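Local coordinates for Poly(A) RNA polymerase protein 2 (Saccharomyces cerevisiae, PDB 3NYB) that probably catalyses the addition of adenosines to RNA 3' ends, as the poly(A) polymerase subunit of the TRAMP RNA surveillance complex, at residues N43-T48 with F125-S130; S47-A52 with A60-F65; Y68-Y73 with K148-W153. The protein carries 1 engineered substitution. All blocks are in the same frame, centred on the assembly; numbering follows the deposited sequence.

Interaction 1. Residues N43-T48 with F125-S130; sequences NQTIST and FVEPHS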
ATOM      1  N   ASN A  43     -16.285  18.857  -2.520  1.00 13.02           N
ATOM      2  CA  ASN A  43     -16.228  20.068  -1.697  1.00 28.60           C
ATOM      3  C   ASN A  43     -17.606  20.524  -1.216  1.00 32.49           C
ATOM      4  O   ASN A  43     -17.770  20.884  -0.060  1.00 37.73           O
ATOM      5  CB  ASN A  43     -15.482  21.197  -2.418  1.00 22.08           C
ATOM      6  CG  ASN A  43     -13.998  20.907  -2.564  1.00 40.32           C
ATOM      7  OD1 ASN A  43     -13.318  21.483  -3.408  1.00 38.07           O
ATOM      8  ND2 ASN A  43     -13.489  20.000  -1.737  1.00 50.81           N
ATOM      9  N   GLN A  44     -18.597  20.487  -2.099  1.00 29.35           N
ATOM     10  CA  GLN A  44     -19.949  20.860  -1.727  1.00 28.37           C
ATOM     11  C   GLN A  44     -20.445  20.019  -0.576  1.00 37.74           C
ATOM     12  O   GLN A  44     -20.930  20.548   0.427  1.00 41.91           O
ATOM     13  CB  GLN A  44     -20.900  20.655  -2.893  1.00 41.55           C
ATOM     14  CG  GLN A  44     -20.559  21.450  -4.126  1.00 67.19           C
ATOM     15  CD  GLN A  44     -21.585  21.237  -5.225  1.00 75.59           C
ATOM     16  OE1 GLN A  44     -22.681  20.723  -4.970  1.00 76.02           O
ATOM     17  NE2 GLN A  44     -21.237  21.628  -6.455  1.00 68.26           N
ATOM     18  N   THR A  45     -20.345  18.700  -0.724  1.00 33.59           N
ATOM     19  CA  THR A  45     -20.905  17.818   0.291  1.00 39.55           C
ATOM     20  C   THR A  45     -20.175  17.987   1.617  1.00 38.75           C
ATOM     21  O   THR A  45     -20.808  18.071   2.667  1.00 43.08           O
ATOM     22  CB  THR A  45     -20.923  16.336  -0.141  1.00 37.50           C
ATOM     23  OG1 THR A  45     -19.650  15.751   0.111  1.00 57.27           O
ATOM     24  CG2 THR A  45     -21.260  16.213  -1.612  1.00 29.81           C
ATOM     25  N   ILE A  46     -18.848  18.058   1.564  1.00 32.89           N
ATOM     26  CA  ILE A  46     -18.066  18.310   2.768  1.00 27.84           C
ATOM     27  C   ILE A  46     -18.527  19.610   3.416  1.00 29.01           C
ATOM     28  O   ILE A  46     -18.730  19.678   4.623  1.00 43.19           O
ATOM     29  CB  ILE A  46     -16.557  18.399   2.470  1.00 33.14           C
ATOM     30  CG1 ILE A  46     -16.027  17.049   1.983  1.00 38.21           C
ATOM     31  CG2 ILE A  46     -15.795  18.812   3.705  1.00 31.12           C
ATOM     32  CD1 ILE A  46     -16.215  15.949   2.972  1.00 33.43           C
ATOM     33  N   SER A  47     -18.701  20.646   2.607  1.00 38.13           N
ATOM     34  CA  SER A  47     -19.113  21.934   3.144  1.00 31.89           C
ATOM     35  C   SER A  47     -20.513  21.824   3.733  1.00 30.75           C
ATOM     36  O   SER A  47     -20.793  22.381   4.791  1.00 31.38           O
ATOM     37  CB  SER A  47     -19.062  23.020   2.069  1.00 32.03           C
ATOM     38  OG  SER A  47     -19.110  24.305   2.662  1.00 59.06           O
ATOM     39  N   THR A  48     -21.381  21.089   3.044  1.00 29.33           N
ATOM     40  CA  THR A  48     -22.737  20.843   3.516  1.00 29.15           C
ATOM     41  C   THR A  48     -22.704  20.154   4.879  1.00 38.66           C
ATOM     42  O   THR A  48     -23.470  20.481   5.782  1.00 46.53           O
ATOM     43  CB  THR A  48     -23.526  19.985   2.501  1.00 39.53           C
ATOM     44  OG1 THR A  48     -23.875  20.781   1.362  1.00 50.08           O
ATOM     45  CG2 THR A  48     -24.791  19.435   3.118  1.00 32.93           C
ATOM     46  N   PHE A 125     -20.946   6.995   7.735  1.00 45.11           N
ATOM     47  CA  PHE A 125     -22.246   7.117   7.087  1.00 35.96           C
ATOM     48  C   PHE A 125     -22.124   7.435   5.598  1.00 39.53           C
ATOM     49  O   PHE A 125     -21.027   7.567   5.063  1.00 41.39           O
ATOM     50  CB  PHE A 125     -23.106   8.174   7.795  1.00 29.82           C
ATOM     51  CG  PHE A 125     -22.584   9.580   7.653  1.00 42.72           C
ATOM     52  CD1 PHE A 125     -23.063  10.418   6.655  1.00 39.71           C
ATOM     53  CD2 PHE A 125     -21.609  10.063   8.520  1.00 46.22           C
ATOM     54  CE1 PHE A 125     -22.581  11.721   6.522  1.00 37.62           C
ATOM     55  CE2 PHE A 125     -21.118  11.359   8.398  1.00 31.01           C
ATOM     56  CZ  PHE A 125     -21.604  12.193   7.398  1.00 30.85           C
ATOM     57  N   VAL A 126     -23.265   7.551   4.932  1.00 38.71           N
ATOM     58  CA  VAL A 126     -23.293   7.943   3.530  1.00 26.65           C
ATOM     59  C   VAL A 126     -24.190   9.157   3.354  1.00 34.58           C
ATOM     60  O   VAL A 126     -25.357   9.129   3.739  1.00 45.84           O
ATOM     61  CB  VAL A 126     -23.820   6.795   2.641  1.00 32.79           C
ATOM     62  CG1 VAL A 126     -24.024   7.272   1.220  1.00 38.25           C
ATOM     63  CG2 VAL A 126     -22.862   5.617   2.666  1.00 28.53           C
ATOM     64  N   GLU A 127     -23.653  10.229   2.786  1.00 40.69           N
ATOM     65  CA  GLU A 127     -24.496  11.365   2.441  1.00 41.02           C
ATOM     66  C   GLU A 127     -25.293  10.951   1.218  1.00 44.03           C
ATOM     67  O   GLU A 127     -24.718  10.650   0.166  1.00 42.80           O
ATOM     68  CB  GLU A 127     -23.677  12.621   2.165  1.00 37.23           C
ATOM     69  CG  GLU A 127     -24.502  13.910   2.144  1.00 37.28           C
ATOM     70  CD  GLU A 127     -25.216  14.140   0.822  1.00 51.88           C
ATOM     71  OE1 GLU A 127     -26.466  14.114   0.801  1.00 54.27           O
ATOM     72  OE2 GLU A 127     -24.529  14.347  -0.201  1.00 53.86           O
ATOM     73  N   PRO A 128     -26.622  10.911   1.369  1.00 41.84           N
ATOM     74  CA  PRO A 128     -27.585  10.307   0.440  1.00 35.88           C
ATOM     75  C   PRO A 128     -27.633  10.983  -0.926  1.00 36.75           C
ATOM     76  O   PRO A 128     -27.655  10.303  -1.945  1.00 44.03           O
ATOM     77  CB  PRO A 128     -28.924  10.487   1.158  1.00 31.42           C
ATOM     78  CG  PRO A 128     -28.584  10.818   2.581  1.00 36.70           C
ATOM     79  CD  PRO A 128     -27.281  11.523   2.533  1.00 36.31           C
ATOM     80  N   HIS A 129     -27.654  12.304  -0.949  1.00 33.10           N
ATOM     81  CA  HIS A 129     -27.729  13.021  -2.215  1.00 44.13           C
ATOM     82  C   HIS A 129     -26.576  12.671  -3.139  1.00 41.71           C
ATOM     83  O   HIS A 129     -26.786  12.390  -4.321  1.00 42.39           O
ATOM     84  CB  HIS A 129     -27.764  14.532  -1.992  1.00 51.65           C
ATOM     85  CG  HIS A 129     -27.870  15.320  -3.258  1.00 71.06           C
ATOM     86  ND1 HIS A 129     -28.974  15.265  -4.080  1.00 71.99           N
ATOM     87  CD2 HIS A 129     -27.008  16.188  -3.843  1.00 74.57           C
ATOM     88  CE1 HIS A 129     -28.790  16.061  -5.119  1.00 71.11           C
ATOM     89  NE2 HIS A 129     -27.604  16.635  -4.996  1.00 71.42           N
ATOM     90  N   SER A 130     -25.363  12.696  -2.595  1.00 39.74           N
ATOM     91  CA  SER A 130     -24.150  12.460  -3.381  1.00 33.89           C
ATOM     92  C   SER A 130     -23.646  11.024  -3.308  1.00 30.65           C
ATOM     93  O   SER A 130     -22.782  10.633  -4.090  1.00 31.67           O
ATOM     94  CB  SER A 130     -23.026  13.390  -2.919  1.00 25.40           C
ATOM     95  OG  SER A 130     -22.501  12.962  -1.671  1.00 34.78           O
TER
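With its OG1 lodged between backbone N and carbonyl carbon (chi1 83°), Thr-45 sends CG2 outward from helix 36-54 to meet Ser-130, whose OG takes the equivalent position about its own CB (chi1 74°). The contact lies in the palm of a polymerase beta-like nucleotidyltransferase, where this helix rests against a mixed sheet; the turn that follows strand 121-127 leads back into the antiparallel strand 132-137, a beta hairpin. The methyl does the touching: Thr-45 CG2 is 3.5 Å from Ser-130 OG, and Ser-130 CB is about as close. Beside the hydroxyl, Glu-127 OE2 stands 4.0 Å from Thr-45 CG2. The geometry is therefore a methyl set against a hydroxyl and a carboxylate, without a polar bond between residues 43-48 and 125-130, and the pair of segments buries just 111 Å².

What holds the hairpin side in shape is the glutamate. A bend at chi2 (-81°) turns its carboxylate back over the following residues. Glu-127 OE1 accepts from His-129 N at 2.8 Å, while Glu-127 OE2 takes the N-H of Ser-130 as well as its hydroxyl. Three donors thus grip a buried carboxylate, an environment that would probably favour its ionised form. A glutamine in its place would still reach the turn, but its NH2 end would probably face donors instead of accepting from them, leaving one or two of these N-H and O-H groups without a mate and the connection freer to move. Ser-130 OG also bonds Ile-132 N, and Thr-45 packs on Ile-132 too, tying the threonine to the start of the returning strand. Both Ser-130 groups approach Glu-127 OE2 from one face of the carboxylate, Ser-130 OG at 2.9 Å and Ser-130 N at 3.0 Å.

Interaction 2. Residues S47-A52 with A60-F65; sequences STIREA and ADLHVF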
ATOM      1  N   SER A  47     -18.701  20.646   2.607  1.00 38.13           N
ATOM      2  CA  SER A  47     -19.113  21.934   3.144  1.00 31.89           C
ATOM      3  C   SER A  47     -20.513  21.824   3.733  1.00 30.75           C
ATOM      4  O   SER A  47     -20.793  22.381   4.791  1.00 31.38           O
ATOM      5  CB  SER A  47     -19.062  23.020   2.069  1.00 32.03           C
ATOM      6  OG  SER A  47     -19.110  24.305   2.662  1.00 59.06           O
ATOM      7  N   THR A  48     -21.381  21.089   3.044  1.00 29.33           N
ATOM      8  CA  THR A  48     -22.737  20.843   3.516  1.00 29.15           C
ATOM      9  C   THR A  48     -22.704  20.154   4.879  1.00 38.66           C
ATOM     10  O   THR A  48     -23.470  20.481   5.782  1.00 46.53           O
ATOM     11  CB  THR A  48     -23.526  19.985   2.501  1.00 39.53           C
ATOM     12  OG1 THR A  48     -23.875  20.781   1.362  1.00 50.08           O
ATOM     13  CG2 THR A  48     -24.791  19.435   3.118  1.00 32.93           C
ATOM     14  N   ILE A  49     -21.797  19.204   5.040  1.00 38.98           N
ATOM     15  CA  ILE A  49     -21.690  18.518   6.318  1.00 46.53           C
ATOM     16  C   ILE A  49     -21.083  19.419   7.394  1.00 46.53           C
ATOM     17  O   ILE A  49     -21.520  19.397   8.548  1.00 35.31           O
ATOM     18  CB  ILE A  49     -20.921  17.197   6.177  1.00 43.07           C
ATOM     19  CG1 ILE A  49     -21.803  16.178   5.445  1.00 43.92           C
ATOM     20  CG2 ILE A  49     -20.518  16.662   7.538  1.00 25.40           C
ATOM     21  CD1 ILE A  49     -21.026  15.084   4.763  1.00 54.80           C
ATOM     22  N   ARG A  50     -20.088  20.216   7.016  1.00 47.01           N
ATOM     23  CA  ARG A  50     -19.496  21.177   7.940  1.00 44.64           C
ATOM     24  C   ARG A  50     -20.595  22.094   8.448  1.00 47.72           C
ATOM     25  O   ARG A  50     -20.721  22.336   9.652  1.00 45.98           O
ATOM     26  CB  ARG A  50     -18.396  21.994   7.260  1.00 38.66           C
ATOM     27  CG  ARG A  50     -17.764  23.059   8.150  1.00 44.55           C
ATOM     28  CD  ARG A  50     -16.745  23.929   7.396  1.00 39.16           C
ATOM     29  NE  ARG A  50     -15.585  23.158   6.960  1.00 41.72           N
ATOM     30  CZ  ARG A  50     -15.397  22.725   5.714  1.00 49.31           C
ATOM     31  NH1 ARG A  50     -16.294  22.995   4.767  1.00 45.02           N
ATOM     32  NH2 ARG A  50     -14.308  22.025   5.411  1.00 40.73           N
ATOM     33  N   GLU A  51     -21.405  22.576   7.514  1.00 50.03           N
ATOM     34  CA  GLU A  51     -22.493  23.486   7.830  1.00 45.67           C
ATOM     35  C   GLU A  51     -23.481  22.833   8.802  1.00 33.00           C
ATOM     36  O   GLU A  51     -24.013  23.491   9.688  1.00 37.14           O
ATOM     37  CB  GLU A  51     -23.159  23.975   6.535  1.00 53.61           C
ATOM     38  CG  GLU A  51     -24.409  24.820   6.710  1.00 77.53           C
ATOM     39  CD  GLU A  51     -25.665  24.133   6.188  1.00 97.20           C
ATOM     40  OE1 GLU A  51     -26.701  24.820   6.053  1.00 99.73           O
ATOM     41  OE2 GLU A  51     -25.620  22.913   5.906  1.00106.86           O
ATOM     42  N   ALA A  52     -23.694  21.530   8.663  1.00 28.32           N
ATOM     43  CA  ALA A  52     -24.567  20.811   9.592  1.00 47.89           C
ATOM     44  C   ALA A  52     -23.954  20.676  10.987  1.00 56.62           C
ATOM     45  O   ALA A  52     -24.676  20.547  11.975  1.00 70.52           O
ATOM     46  CB  ALA A  52     -24.938  19.439   9.047  1.00 43.20           C
ATOM     47  N   ALA A  60     -17.242  24.839  15.932  1.00 66.21           N
ATOM     48  CA  ALA A  60     -16.533  23.720  15.326  1.00 62.05           C
ATOM     49  C   ALA A  60     -16.301  23.909  13.829  1.00 61.61           C
ATOM     50  O   ALA A  60     -17.091  24.550  13.143  1.00 65.27           O
ATOM     51  CB  ALA A  60     -17.283  22.419  15.587  1.00 63.98           C
ATOM     52  N   ASP A  61     -15.199  23.346  13.340  1.00 47.71           N
ATOM     53  CA  ASP A  61     -14.894  23.317  11.922  1.00 40.72           C
ATOM     54  C   ASP A  61     -14.724  21.847  11.566  1.00 48.26           C
ATOM     55  O   ASP A  61     -14.888  20.969  12.419  1.00 50.97           O
ATOM     56  CB  ASP A  61     -13.607  24.102  11.626  1.00 43.50           C
ATOM     57  CG  ASP A  61     -13.681  24.911  10.327  1.00 56.39           C
ATOM     58  OD1 ASP A  61     -14.213  24.412   9.306  1.00 45.58           O
ATOM     59  OD2 ASP A  61     -13.180  26.059  10.328  1.00 75.46           O
ATOM     60  N   LEU A  62     -14.385  21.577  10.312  1.00 49.41           N
ATOM     61  CA  LEU A  62     -14.314  20.210   9.820  1.00 48.49           C
ATOM     62  C   LEU A  62     -13.238  20.124   8.749  1.00 45.56           C
ATOM     63  O   LEU A  62     -13.248  20.895   7.787  1.00 40.14           O
ATOM     64  CB  LEU A  62     -15.673  19.810   9.240  1.00 54.88           C
ATOM     65  CG  LEU A  62     -15.878  18.409   8.665  1.00 56.30           C
ATOM     66  CD1 LEU A  62     -15.694  17.354   9.735  1.00 63.56           C
ATOM     67  CD2 LEU A  62     -17.267  18.301   8.060  1.00 50.55           C
ATOM     68  N   HIS A  63     -12.305  19.193   8.910  1.00 37.08           N
ATOM     69  CA  HIS A  63     -11.207  19.079   7.956  1.00 39.19           C
ATOM     70  C   HIS A  63     -10.983  17.663   7.448  1.00 41.85           C
ATOM     71  O   HIS A  63     -11.073  16.695   8.198  1.00 33.50           O
ATOM     72  CB  HIS A  63      -9.915  19.643   8.555  1.00 50.25           C
ATOM     73  CG  HIS A  63     -10.020  21.082   8.949  1.00 56.01           C
ATOM     74  ND1 HIS A  63     -10.221  22.090   8.028  1.00 60.26           N
ATOM     75  CD2 HIS A  63      -9.972  21.683  10.159  1.00 48.99           C
ATOM     76  CE1 HIS A  63     -10.288  23.249   8.656  1.00 59.15           C
ATOM     77  NE2 HIS A  63     -10.139  23.030   9.950  1.00 57.18           N
ATOM     78  N   VAL A  64     -10.691  17.553   6.160  1.00 41.34           N
ATOM     79  CA  VAL A  64     -10.379  16.268   5.562  1.00 30.77           C
ATOM     80  C   VAL A  64      -8.934  15.924   5.875  1.00 34.07           C
ATOM     81  O   VAL A  64      -8.043  16.719   5.586  1.00 46.26           O
ATOM     82  CB  VAL A  64     -10.507  16.335   4.027  1.00 26.24           C
ATOM     83  CG1 VAL A  64     -10.062  15.000   3.383  1.00 28.65           C
ATOM     84  CG2 VAL A  64     -11.920  16.717   3.612  1.00 16.60           C
ATOM     85  N   PHE A  65      -8.695  14.742   6.446  1.00 36.56           N
ATOM     86  CA  PHE A  65      -7.332  14.245   6.661  1.00 34.03           C
ATOM     87  C   PHE A  65      -7.174  12.827   6.097  1.00 33.49           C
ATOM     88  O   PHE A  65      -8.152  12.105   5.941  1.00 33.92           O
ATOM     89  CB  PHE A  65      -7.007  14.231   8.158  1.00 40.89           C
ATOM     90  CG  PHE A  65      -7.805  13.210   8.945  1.00 45.12           C
ATOM     91  CD1 PHE A  65      -7.309  11.931   9.167  1.00 39.16           C
ATOM     92  CD2 PHE A  65      -9.060  13.525   9.442  1.00 46.35           C
ATOM     93  CE1 PHE A  65      -8.046  10.990   9.885  1.00 36.03           C
ATOM     94  CE2 PHE A  65      -9.799  12.600  10.162  1.00 37.97           C
ATOM     95  CZ  PHE A  65      -9.295  11.332  10.386  1.00 34.42           C
TER
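Arg-50 runs from helix 36-54 across Leu-62 and Asp-61, and its atoms pass from apolar to polar company along the way. Arg-50 CB lies 3.9 Å from Leu-62 CD2. CG, carried there by an extended first torsion (chi1 178°), rests against Leu-62 CB. At CD the neighbour becomes Asp-61, and a bend at chi3 then turns the guanidinium along the strand backbone. Arg-50 NE is 3.0 Å from Asp-61 OD1, a salt bridge whose hydrogen bond is weak: the angle at the hydrogen is only 123°, and the carboxylate plane stands nearly perpendicular to the guanidinium. The straighter bond comes at the tip, where Arg-50 NH2 reaches Leu-62 O at 2.8 Å (146°).

Asp-61 OD1 is itself steadied by Leu-62 N, which meets its anti lone pair. On the inner side, Ile-49 CG2 packs 3.7 Å from Leu-62 CD2, and Leu-62 also touches Cys-81 and Val-83 of the adjoining strand 79-83. A helix is thereby fastened to strand 62-65, consistent with the strand that in polymerase beta-like nucleotidyltransferases runs into the Gly-Ser signature.

Interaction 3. Residues Y68-Y73 with K148-W153; sequences YSTDLY and KLIREW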
ATOM      1  N   TYR A  68      -7.456  11.110   1.595  1.00 30.85           N
ATOM      2  CA  TYR A  68      -8.047  12.080   0.679  1.00 28.83           C
ATOM      3  C   TYR A  68      -7.321  13.421   0.590  1.00 21.68           C
ATOM      4  O   TYR A  68      -7.570  14.179  -0.338  1.00 33.67           O
ATOM      5  CB  TYR A  68      -9.551  12.272   0.948  1.00 26.70           C
ATOM      6  CG  TYR A  68     -10.457  11.249   0.267  1.00 24.73           C
ATOM      7  CD1 TYR A  68     -11.087  11.542  -0.943  1.00 41.09           C
ATOM      8  CD2 TYR A  68     -10.682   9.994   0.832  1.00 22.39           C
ATOM      9  CE1 TYR A  68     -11.918  10.624  -1.569  1.00 37.04           C
ATOM     10  CE2 TYR A  68     -11.518   9.057   0.217  1.00 18.88           C
ATOM     11  CZ  TYR A  68     -12.131   9.379  -0.989  1.00 33.28           C
ATOM     12  OH  TYR A  68     -12.955   8.462  -1.617  1.00 21.91           O
ATOM     13  N   SER A  69      -6.425  13.709   1.532  1.00 38.13           N
ATOM     14  CA  SER A  69      -5.647  14.966   1.505  1.00 40.04           C
ATOM     15  C   SER A  69      -4.280  14.731   0.872  1.00 37.42           C
ATOM     16  O   SER A  69      -3.672  15.640   0.322  1.00 45.11           O
ATOM     17  CB  SER A  69      -5.487  15.571   2.903  1.00 26.73           C
ATOM     18  OG  SER A  69      -5.015  14.607   3.820  1.00 39.99           O
ATOM     19  N   THR A  70      -3.804  13.498   0.979  1.00 33.72           N
ATOM     20  CA  THR A  70      -2.823  12.972   0.053  1.00 30.79           C
ATOM     21  C   THR A  70      -3.733  12.492  -1.050  1.00 49.61           C
ATOM     22  O   THR A  70      -4.921  12.814  -1.048  1.00 81.49           O
ATOM     23  CB  THR A  70      -2.025  11.802   0.665  1.00 39.16           C
ATOM     24  OG1 THR A  70      -2.882  10.684   0.916  1.00 41.19           O
ATOM     25  CG2 THR A  70      -1.399  12.225   1.988  1.00 32.33           C
ATOM     26  N   ASP A  71      -3.236  11.726  -1.996  1.00 34.77           N
ATOM     27  CA  ASP A  71      -4.165  11.148  -2.956  1.00 24.98           C
ATOM     28  C   ASP A  71      -3.924   9.658  -3.005  1.00 39.02           C
ATOM     29  O   ASP A  71      -3.559   9.106  -4.044  1.00 46.09           O
ATOM     30  CB  ASP A  71      -4.012  11.801  -4.321  1.00 31.16           C
ATOM     31  CG  ASP A  71      -4.698  13.151  -4.389  1.00 41.03           C
ATOM     32  OD1 ASP A  71      -5.934  13.191  -4.634  1.00 49.47           O
ATOM     33  OD2 ASP A  71      -3.996  14.172  -4.205  1.00 32.10           O
ATOM     34  N   LEU A  72      -4.119   9.022  -1.850  1.00 26.14           N
ATOM     35  CA  LEU A  72      -3.833   7.616  -1.678  1.00 22.48           C
ATOM     36  C   LEU A  72      -5.131   6.868  -1.394  1.00 34.71           C
ATOM     37  O   LEU A  72      -5.122   5.781  -0.810  1.00 46.35           O
ATOM     38  CB  LEU A  72      -2.836   7.414  -0.538  1.00 26.54           C
ATOM     39  CG  LEU A  72      -1.516   8.178  -0.602  1.00 34.19           C
ATOM     40  CD1 LEU A  72      -0.557   7.700   0.479  1.00 29.51           C
ATOM     41  CD2 LEU A  72      -0.875   8.009  -1.956  1.00 38.43           C
ATOM     42  N   TYR A  73      -6.248   7.451  -1.823  1.00 25.10           N
ATOM     43  CA  TYR A  73      -7.556   6.874  -1.546  1.00 30.30           C
ATOM     44  C   TYR A  73      -8.085   6.060  -2.722  1.00 35.41           C
ATOM     45  O   TYR A  73      -7.918   6.443  -3.877  1.00 26.90           O
ATOM     46  CB  TYR A  73      -8.552   7.979  -1.209  1.00 31.06           C
ATOM     47  CG  TYR A  73      -8.822   8.901  -2.361  1.00 27.21           C
ATOM     48  CD1 TYR A  73      -9.856   8.648  -3.255  1.00 32.06           C
ATOM     49  CD2 TYR A  73      -8.032  10.021  -2.574  1.00 39.10           C
ATOM     50  CE1 TYR A  73     -10.092   9.496  -4.326  1.00 37.18           C
ATOM     51  CE2 TYR A  73      -8.262  10.874  -3.643  1.00 33.06           C
ATOM     52  CZ  TYR A  73      -9.292  10.612  -4.506  1.00 31.96           C
ATOM     53  OH  TYR A  73      -9.521  11.465  -5.556  1.00 39.86           O
ATOM     54  N   LYS A 148       3.113  13.215   9.092  1.00 49.20           N
ATOM     55  CA  LYS A 148       4.172  14.038   8.516  1.00 50.31           C
ATOM     56  C   LYS A 148       5.156  13.198   7.698  1.00 49.97           C
ATOM     57  O   LYS A 148       5.590  13.605   6.619  1.00 47.89           O
ATOM     58  CB  LYS A 148       4.900  14.836   9.604  1.00 66.46           C
ATOM     59  CG  LYS A 148       5.707  16.029   9.077  1.00 84.73           C
ATOM     60  CD  LYS A 148       4.807  17.152   8.547  1.00 90.47           C
ATOM     61  CE  LYS A 148       5.617  18.362   8.061  1.00 92.77           C
ATOM     62  NZ  LYS A 148       6.195  19.201   9.166  1.00 91.44           N
ATOM     63  N   LEU A 149       5.507  12.024   8.211  1.00 47.83           N
ATOM     64  CA  LEU A 149       6.340  11.100   7.452  1.00 50.18           C
ATOM     65  C   LEU A 149       5.745  10.865   6.066  1.00 55.64           C
ATOM     66  O   LEU A 149       6.448  10.956   5.054  1.00 49.43           O
ATOM     67  CB  LEU A 149       6.489   9.776   8.196  1.00 45.74           C
ATOM     68  CG  LEU A 149       7.368   9.828   9.449  1.00 49.17           C
ATOM     69  CD1 LEU A 149       7.443   8.460  10.106  1.00 54.55           C
ATOM     70  CD2 LEU A 149       8.758  10.331   9.100  1.00 40.49           C
ATOM     71  N   ILE A 150       4.443  10.577   6.036  1.00 48.70           N
ATOM     72  CA  ILE A 150       3.719  10.343   4.793  1.00 51.53           C
ATOM     73  C   ILE A 150       3.954  11.449   3.773  1.00 54.03           C
ATOM     74  O   ILE A 150       4.327  11.178   2.634  1.00 56.94           O
ATOM     75  CB  ILE A 150       2.199  10.229   5.032  1.00 56.28           C
ATOM     76  CG1 ILE A 150       1.890   9.108   6.027  1.00 52.71           C
ATOM     77  CG2 ILE A 150       1.465   9.994   3.723  1.00 44.61           C
ATOM     78  CD1 ILE A 150       2.468   7.797   5.642  1.00 52.06           C
ATOM     79  N   ARG A 151       3.732  12.693   4.176  1.00 47.65           N
ATOM     80  CA  ARG A 151       3.874  13.810   3.247  1.00 59.04           C
ATOM     81  C   ARG A 151       5.307  13.953   2.756  1.00 57.26           C
ATOM     82  O   ARG A 151       5.551  14.200   1.573  1.00 47.59           O
ATOM     83  CB  ARG A 151       3.384  15.106   3.882  1.00 70.26           C
ATOM     84  CG  ARG A 151       1.877  15.150   4.048  1.00 87.34           C
ATOM     85  CD  ARG A 151       1.421  16.447   4.692  1.00110.55           C
ATOM     86  NE  ARG A 151       1.876  16.572   6.075  1.00121.60           N
ATOM     87  CZ  ARG A 151       1.288  15.978   7.109  1.00124.83           C
ATOM     88  NH1 ARG A 151       0.226  15.207   6.914  1.00126.85           N
ATOM     89  NH2 ARG A 151       1.765  16.149   8.334  1.00121.51           N
ATOM     90  N   GLU A 152       6.254  13.782   3.671  1.00 58.56           N
ATOM     91  CA  GLU A 152       7.662  13.838   3.324  1.00 48.35           C
ATOM     92  C   GLU A 152       8.041  12.676   2.420  1.00 50.40           C
ATOM     93  O   GLU A 152       8.630  12.888   1.364  1.00 50.58           O
ATOM     94  CB  GLU A 152       8.518  13.849   4.582  1.00 59.94           C
ATOM     95  CG  GLU A 152       8.259  15.056   5.469  1.00 80.31           C
ATOM     96  CD  GLU A 152       9.002  14.991   6.795  1.00 92.38           C
ATOM     97  OE1 GLU A 152       9.543  13.912   7.128  1.00 87.51           O
ATOM     98  OE2 GLU A 152       9.038  16.020   7.506  1.00 97.12           O
ATOM     99  N   TRP A 153       7.698  11.451   2.814  1.00 54.25           N
ATOM    100  CA  TRP A 153       7.974  10.312   1.951  1.00 51.18           C
ATOM    101  C   TRP A 153       7.473  10.594   0.522  1.00 49.49           C
ATOM    102  O   TRP A 153       8.121  10.233  -0.456  1.00 46.65           O
ATOM    103  CB  TRP A 153       7.305   9.032   2.454  1.00 44.12           C
ATOM    104  CG  TRP A 153       7.740   8.449   3.772  1.00 55.82           C
ATOM    105  CD1 TRP A 153       8.885   8.708   4.485  1.00 48.45           C
ATOM    106  CD2 TRP A 153       7.020   7.452   4.517  1.00 65.43           C
ATOM    107  NE1 TRP A 153       8.900   7.944   5.637  1.00 48.22           N
ATOM    108  CE2 TRP A 153       7.779   7.174   5.675  1.00 61.07           C
ATOM    109  CE3 TRP A 153       5.812   6.793   4.313  1.00 84.28           C
ATOM    110  CZ2 TRP A 153       7.331   6.233   6.632  1.00 62.93           C
ATOM    111  CZ3 TRP A 153       5.383   5.869   5.263  1.00 89.93           C
ATOM    112  CH2 TRP A 153       6.138   5.599   6.401  1.00 76.64           C
TER
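Thr-70 and Ile-150 meet methyl to methyl, joining the loop between strands 62-65 and 79-83 of the nucleotidyltransferase palm to helix 145-155. The apolar contacts are few. Thr-70 CG2 is 4.0 Å from Ile-150 CG2, with the two side chains crossing at about a right angle. Ile-150 CG2 is directed at the loop because it lies anti to its own backbone N, and Leu-72 CD1 approaches the same methyl at 4.5 Å. Ile-190 of helix 186-198 touches both Leu-72 and Ile-150, so the sparse contact, 93 Å² in all, belongs to a wider apolar cluster that also takes in Phe-187.

Between the two segments there are no polar bonds; those of the loop go to its own backbone and, at Asp-71 O, to Arg-161 NE of helix 160-173. Thr-70 OG1 turns back to Ser-67 O, which places the methyl CG2 toward the helix.

Aromatic packing is confined to the loop side of the contact, where two tyrosines lie against each other. Within the loop, Tyr-73 CG sits 3.5 Å above the ring plane of Tyr-68, over its centre.

How the interactions relate
Interactions 1 and 2 anchor successive turns of helix 36-54 to the palm sheet and share Ser-47 and Thr-48. Their centres are 10 Å apart, and their segments also touch, Phe-125 CZ lying 4.0 Å from Ile-49 CD1. Interaction 1 is buried and meets the hairpin between inner strands 121-127 and 132-137; interaction 2 is partly buried on the outermost strand 62-65, where an arginine makes a salt bridge and bonds to a backbone carbonyl. Interaction 3, also buried, lies about 20 Å from interaction 2 between centres and is purely apolar across its segments. Residues 60-65 and 68-73 nevertheless adjoin, since Ser-69 CB packs 3.9 Å from Val-64 O.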